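Local atomic coordinates of uncharacterized protein (Bombyx mori, PDB entry 5AZ0), a protein that probably reduces carbonyl compounds to alcohols with a nicotinamide cofactor, as an aldo-keto reductase of the silkworm built on a TIM-barrel fold. Residues A[175-178]-A[179-183]; A[248-251]-A[252-255]. All coordinates share one frame; numbering follows the deposited sequence.

Both interactions are local, each within one continuous piece of chain, and both are partly buried. Interaction 1 starts a helix at a beta-alpha junction of the barrel, where the chain leaves strand 172-175, its centre about 15 Å from that of the chain. Interaction 2 forms the C-terminal turns of peripheral helix 246-255, between strand 219-223 and helix 259-269, its centre about 27 Å out. They share no helix or strand. In interaction 1 two of the three hydrogen bonds run from backbone N-H groups to side-chain amide oxygens, beside a buried methionine-phenylalanine pair. In interaction 2 the bonds across the segments join backbone groups, and side chains range from buried I251 to exposed R253 and K254.

Interaction 1: A[175-178]-A[179-183]; sequences SNFN and IEQMK
The backbone turns from N178 into helix 179-188 with the first helical bond of this stretch, M182 N to N178 O at 2.9 Å, and N178 is the N-cap. Its partner is Q181, and the two side chains form a capping box at the point where a beta-alpha unit of the TIM barrel passes from strand 172-175 to its helix. N178 OD1 accepts from Q181 N at 2.7 Å, the N-H pointing almost straight at the oxygen (172°). With CG held between its own backbone N and carbonyl carbon (chi1 64°), N178 brings OD1 back over the first turn. In return, Q181 OE1 takes the N-H of N178 at 2.9 Å, on a lone pair in the carbonyl plane. The two amides stack, planes 26° apart, while each accepts from the other's backbone N-H. Their NH2 groups are held elsewhere: N178 ND2 by P325 O and Q181 NE2 by N323 O, which ties the cap to the C-terminal part of the chain.

Just before the cap, F177 is buried. The CD2 corner of its ring rests on Q181 CB at 3.7 Å, while Y153 meets the ring edge-to-face. M182, bent at both chi2 and chi3, curls back to F177 in a Met-aromatic contact in which the sulfur stands obliquely to the ring, 5.2 Å from its centroid. The closest touch between these two residues is at the root of the phenylalanine, where M182 SD lies 3.6 Å from F177 CB.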
ATOM      1  N   SER A 175       0.170  -5.394  -6.653  1.00 20.15           N
ATOM      2  CA  SER A 175      -0.379  -4.112  -6.419  1.00 21.09           C
ATOM      3  C   SER A 175      -0.951  -3.557  -7.746  1.00 22.60           C
ATOM      4  O   SER A 175      -0.408  -3.742  -8.798  1.00 21.59           O
ATOM      5  CB  SER A 175       0.703  -3.201  -5.883  1.00 23.89           C
ATOM      6  OG  SER A 175       0.189  -1.940  -5.516  1.00 23.23           O
ATOM      7  N   ASN A 176      -2.066  -2.859  -7.637  1.00 21.03           N
ATOM      8  CA  ASN A 176      -2.762  -2.305  -8.775  1.00 21.99           C
ATOM      9  C   ASN A 176      -3.214  -3.291  -9.831  1.00 22.37           C
ATOM     10  O   ASN A 176      -3.173  -2.964 -11.000  1.00 26.42           O
ATOM     11  CB  ASN A 176      -1.952  -1.217  -9.405  1.00 21.97           C
ATOM     12  CG  ASN A 176      -1.607  -0.103  -8.434  1.00 23.89           C
ATOM     13  OD1 ASN A 176      -2.477   0.621  -7.928  1.00 24.76           O
ATOM     14  ND2 ASN A 176      -0.317   0.065  -8.195  1.00 24.22           N
ATOM     15  N   PHE A 177      -3.594  -4.498  -9.424  1.00 22.06           N
ATOM     16  CA  PHE A 177      -4.086  -5.469 -10.363  1.00 24.04           C
ATOM     17  C   PHE A 177      -5.610  -5.239 -10.399  1.00 27.16           C
ATOM     18  O   PHE A 177      -6.241  -5.090  -9.329  1.00 26.41           O
ATOM     19  CB  PHE A 177      -3.761  -6.909  -9.915  1.00 22.95           C
ATOM     20  CG  PHE A 177      -2.434  -7.442 -10.427  1.00 20.38           C
ATOM     21  CD1 PHE A 177      -1.304  -6.682 -10.367  1.00 20.09           C
ATOM     22  CD2 PHE A 177      -2.359  -8.688 -10.985  1.00 20.11           C
ATOM     23  CE1 PHE A 177      -0.129  -7.157 -10.922  1.00 19.89           C
ATOM     24  CE2 PHE A 177      -1.208  -9.197 -11.490  1.00 19.94           C
ATOM     25  CZ  PHE A 177      -0.078  -8.398 -11.479  1.00 20.62           C
ATOM     26  N   ASN A 178      -6.213  -5.242 -11.591  1.00 23.86           N
ATOM     27  CA  ASN A 178      -7.666  -5.124 -11.672  1.00 21.53           C
ATOM     28  C   ASN A 178      -8.264  -6.541 -11.583  1.00 23.02           C
ATOM     29  O   ASN A 178      -7.554  -7.516 -11.487  1.00 20.09           O
ATOM     30  CB  ASN A 178      -8.105  -4.367 -12.956  1.00 21.85           C
ATOM     31  CG  ASN A 178      -7.739  -5.101 -14.231  1.00 20.94           C
ATOM     32  OD1 ASN A 178      -7.666  -6.336 -14.288  1.00 23.37           O
ATOM     33  ND2 ASN A 178      -7.417  -4.340 -15.247  1.00 23.07           N
ATOM     34  N   ILE A 179      -9.596  -6.665 -11.692  1.00 24.36           N
ATOM     35  CA  ILE A 179     -10.247  -7.926 -11.383  1.00 24.69           C
ATOM     36  C   ILE A 179      -9.919  -8.946 -12.418  1.00 25.10           C
ATOM     37  O   ILE A 179      -9.701 -10.140 -12.096  1.00 23.70           O
ATOM     38  CB  ILE A 179     -11.787  -7.714 -11.187  1.00 30.21           C
ATOM     39  CG1 ILE A 179     -12.450  -8.985 -10.678  1.00 32.17           C
ATOM     40  CG2 ILE A 179     -12.490  -7.171 -12.495  1.00 30.25           C
ATOM     41  CD1 ILE A 179     -13.904  -8.742 -10.232  1.00 37.04           C
ATOM     42  N   GLU A 180      -9.753  -8.503 -13.679  1.00 25.00           N
ATOM     43  CA  GLU A 180      -9.364  -9.366 -14.786  0.50 24.67           C
ATOM     44  C   GLU A 180      -7.949  -9.908 -14.586  1.00 23.35           C
ATOM     45  O   GLU A 180      -7.633 -11.088 -14.785  1.00 23.51           O
ATOM     46  CB  GLU A 180      -9.447  -8.545 -16.128  0.50 25.71           C
ATOM     47  CG  GLU A 180     -10.859  -8.113 -16.599  0.50 28.80           C
ATOM     48  CD  GLU A 180     -11.400  -6.781 -16.053  0.50 29.57           C
ATOM     49  OE1 GLU A 180     -10.704  -6.064 -15.312  0.50 26.36           O
ATOM     50  OE2 GLU A 180     -12.581  -6.455 -16.347  0.50 34.87           O
ATOM     51  N   GLN A 181      -7.046  -8.998 -14.238  1.00 21.49           N
ATOM     52  CA  GLN A 181      -5.616  -9.428 -13.934  1.00 20.96           C
ATOM     53  C   GLN A 181      -5.548 -10.389 -12.714  1.00 21.46           C
ATOM     54  O   GLN A 181      -4.879 -11.432 -12.745  1.00 21.27           O
ATOM     55  CB  GLN A 181      -4.780  -8.186 -13.708  1.00 21.89           C
ATOM     56  CG  GLN A 181      -4.616  -7.385 -15.015  1.00 22.90           C
ATOM     57  CD  GLN A 181      -4.088  -6.009 -14.796  1.00 23.97           C
ATOM     58  OE1 GLN A 181      -4.346  -5.399 -13.763  1.00 21.59           O
ATOM     59  NE2 GLN A 181      -3.316  -5.503 -15.765  1.00 27.19           N
ATOM     60  N   MET A 182      -6.365 -10.112 -11.706  1.00 22.29           N
ATOM     61  CA  MET A 182      -6.406 -11.015 -10.525  1.00 22.56           C
ATOM     62  C   MET A 182      -6.885 -12.372 -10.872  1.00 22.84           C
ATOM     63  O   MET A 182      -6.290 -13.432 -10.473  1.00 20.38           O
ATOM     64  CB  MET A 182      -7.267 -10.398  -9.430  1.00 21.35           C
ATOM     65  CG  MET A 182      -6.627  -9.162  -8.760  1.00 23.33           C
ATOM     66  SD  MET A 182      -5.064  -9.602  -7.877  1.00 25.62           S
ATOM     67  CE  MET A 182      -5.507 -11.061  -6.971  1.00 22.68           C
ATOM     68  N   LYS A 183      -7.959 -12.388 -11.666  1.00 26.29           N
ATOM     69  CA  LYS A 183      -8.497 -13.713 -12.106  1.00 28.12           C
ATOM     70  C   LYS A 183      -7.499 -14.559 -12.945  1.00 22.97           C
ATOM     71  O   LYS A 183      -7.293 -15.780 -12.735  1.00 24.21           O
ATOM     72  CB  LYS A 183      -9.841 -13.473 -12.827  1.00 34.02           C
ATOM     73  CG  LYS A 183     -10.396 -14.673 -13.536  1.00 49.67           C
ATOM     74  CD  LYS A 183     -11.879 -14.545 -13.914  1.00 61.30           C
ATOM     75  CE  LYS A 183     -12.433 -15.928 -14.338  1.00 70.47           C
ATOM     76  NZ  LYS A 183     -13.884 -15.931 -14.742  1.00 75.37           N
TER

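Interaction 2: A[248-251]-A[252-255]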
ATOM      1  N   MET A 248     -19.954  13.279   8.087  1.00 40.78           N
ATOM      2  CA  MET A 248     -18.733  12.624   8.631  1.00 42.62           C
ATOM      3  C   MET A 248     -18.586  13.069  10.096  1.00 46.16           C
ATOM      4  O   MET A 248     -18.572  12.219  11.041  1.00 41.25           O
ATOM      5  CB  MET A 248     -17.499  12.999   7.798  1.00 34.27           C
ATOM      6  CG  MET A 248     -17.403  12.434   6.390  1.00 39.50           C
ATOM      7  SD  MET A 248     -17.397  10.645   6.390  1.00 45.68           S
ATOM      8  CE  MET A 248     -15.747  10.314   7.074  1.00 45.38           C
ATOM      9  N   LEU A 249     -18.616  14.400  10.300  1.00 50.20           N
ATOM     10  CA  LEU A 249     -18.587  14.976  11.722  1.00 49.27           C
ATOM     11  C   LEU A 249     -19.633  14.376  12.641  1.00 46.01           C
ATOM     12  O   LEU A 249     -19.350  14.006  13.807  1.00 48.62           O
ATOM     13  CB  LEU A 249     -18.680  16.495  11.710  1.00 52.23           C
ATOM     14  CG  LEU A 249     -17.596  17.257  10.900  1.00 50.48           C
ATOM     15  CD1 LEU A 249     -18.096  18.612  10.428  1.00 56.62           C
ATOM     16  CD2 LEU A 249     -16.288  17.425  11.669  1.00 50.79           C
ATOM     17  N   ALA A 250     -20.820  14.139  12.091  1.00 47.34           N
ATOM     18  CA  ALA A 250     -21.923  13.606  12.889  1.00 46.50           C
ATOM     19  C   ALA A 250     -21.688  12.183  13.279  1.00 44.92           C
ATOM     20  O   ALA A 250     -21.899  11.771  14.442  1.00 43.21           O
ATOM     21  CB  ALA A 250     -23.251  13.749  12.144  1.00 49.96           C
ATOM     22  N   ILE A 251     -21.256  11.391  12.304  1.00 47.89           N
ATOM     23  CA  ILE A 251     -20.800   9.996  12.612  1.00 44.06           C
ATOM     24  C   ILE A 251     -19.644  10.058  13.624  1.00 39.40           C
ATOM     25  O   ILE A 251     -19.621   9.280  14.590  1.00 38.45           O
ATOM     26  CB  ILE A 251     -20.429   9.203  11.323  1.00 46.66           C
ATOM     27  CG1 ILE A 251     -21.694   9.025  10.434  1.00 45.87           C
ATOM     28  CG2 ILE A 251     -19.867   7.825  11.660  1.00 42.65           C
ATOM     29  CD1 ILE A 251     -21.429   8.879   8.961  1.00 43.90           C
ATOM     30  N   GLY A 252     -18.713  10.988  13.399  1.00 38.93           N
ATOM     31  CA  GLY A 252     -17.661  11.290  14.402  1.00 51.26           C
ATOM     32  C   GLY A 252     -18.179  11.418  15.839  1.00 53.36           C
ATOM     33  O   GLY A 252     -17.877  10.569  16.728  1.00 49.87           O
ATOM     34  N   ARG A 253     -19.023  12.430  16.056  1.00 59.44           N
ATOM     35  CA  ARG A 253     -19.558  12.693  17.417  1.00 54.74           C
ATOM     36  C   ARG A 253     -20.282  11.475  17.939  1.00 48.73           C
ATOM     37  O   ARG A 253     -20.186  11.128  19.113  1.00 47.98           O
ATOM     38  CB  ARG A 253     -20.482  13.913  17.464  1.00 61.86           C
ATOM     39  CG  ARG A 253     -19.790  15.249  17.197  1.00 67.62           C
ATOM     40  CD  ARG A 253     -20.807  16.397  17.319  1.00 73.05           C
ATOM     41  NE  ARG A 253     -21.785  16.390  16.214  1.00 72.44           N
ATOM     42  CZ  ARG A 253     -21.704  17.103  15.074  1.00 69.18           C
ATOM     43  NH1 ARG A 253     -20.693  17.953  14.831  1.00 62.45           N
ATOM     44  NH2 ARG A 253     -22.667  16.976  14.151  1.00 64.25           N
ATOM     45  N   LYS A 254     -20.997  10.776  17.088  1.00 42.07           N
ATOM     46  CA  LYS A 254     -21.679   9.600  17.591  1.00 45.89           C
ATOM     47  C   LYS A 254     -20.782   8.568  18.260  1.00 51.14           C
ATOM     48  O   LYS A 254     -21.132   8.025  19.287  1.00 56.81           O
ATOM     49  CB  LYS A 254     -22.506   8.978  16.478  1.00 48.53           C
ATOM     50  CG  LYS A 254     -23.244   7.740  16.873  1.00 46.39           C
ATOM     51  CD  LYS A 254     -24.095   7.266  15.701  1.00 47.52           C
ATOM     52  CE  LYS A 254     -24.642   5.892  16.029  1.00 49.24           C
ATOM     53  NZ  LYS A 254     -25.450   5.398  14.892  1.00 50.47           N
ATOM     54  N   TYR A 255     -19.626   8.264  17.685  1.00 63.73           N
ATOM     55  CA  TYR A 255     -18.759   7.196  18.263  1.00 59.02           C
ATOM     56  C   TYR A 255     -17.513   7.768  18.927  1.00 60.23           C
ATOM     57  O   TYR A 255     -16.718   7.025  19.502  1.00 64.56           O
ATOM     58  CB  TYR A 255     -18.351   6.182  17.205  1.00 53.51           C
ATOM     59  CG  TYR A 255     -19.480   5.544  16.444  1.00 43.58           C
ATOM     60  CD1 TYR A 255     -20.116   4.418  16.905  1.00 44.62           C
ATOM     61  CD2 TYR A 255     -19.893   6.082  15.253  1.00 47.55           C
ATOM     62  CE1 TYR A 255     -21.147   3.815  16.169  1.00 45.56           C
ATOM     63  CE2 TYR A 255     -20.917   5.524  14.515  1.00 47.72           C
ATOM     64  CZ  TYR A 255     -21.535   4.378  14.960  1.00 49.21           C
ATOM     65  OH  TYR A 255     -22.525   3.839  14.144  1.00 54.41           O
TER
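I251 and Y255, an alpha-helical i to i+4 pair, lie one turn apart in the last turns of helix 246-255, which falls between strand 219-223 and helix 259-269 of this TIM-barrel fold. The backbone bonds follow the same i to i+4 pattern. They lengthen steadily from G252 N to M248 O, 2.7 Å, to Y255 N to I251 O, 3.3 Å, where the helix finishes.

Among apolar contacts, I251 and Y255 run side by side in the same direction, I251 CG2 touching Y255 CE2 at 3.8 Å. I251 CG2 stands anti to its own backbone N, which turns this methyl toward the tyrosine. Both side chains also lean on L295.

The polar ends of K254 and Y255 reach beyond the helix: K254 NZ forms salt bridges with D296 and D299, and Y255 OH hydrogen-bonds D299 OD2 and D296 N. Replacing Y255 with an alanine would probably leave the CG2 methyl of I251 without its ring neighbour and D299 without a hydroxyl partner.

R253 bends at chi3 (-70°) and folds its guanidinium back along the helix. One face lies over the preceding turn, with L249 O 4.1 Å above its centre, and R253 NH2 comes within 3.8 Å of A250 CB.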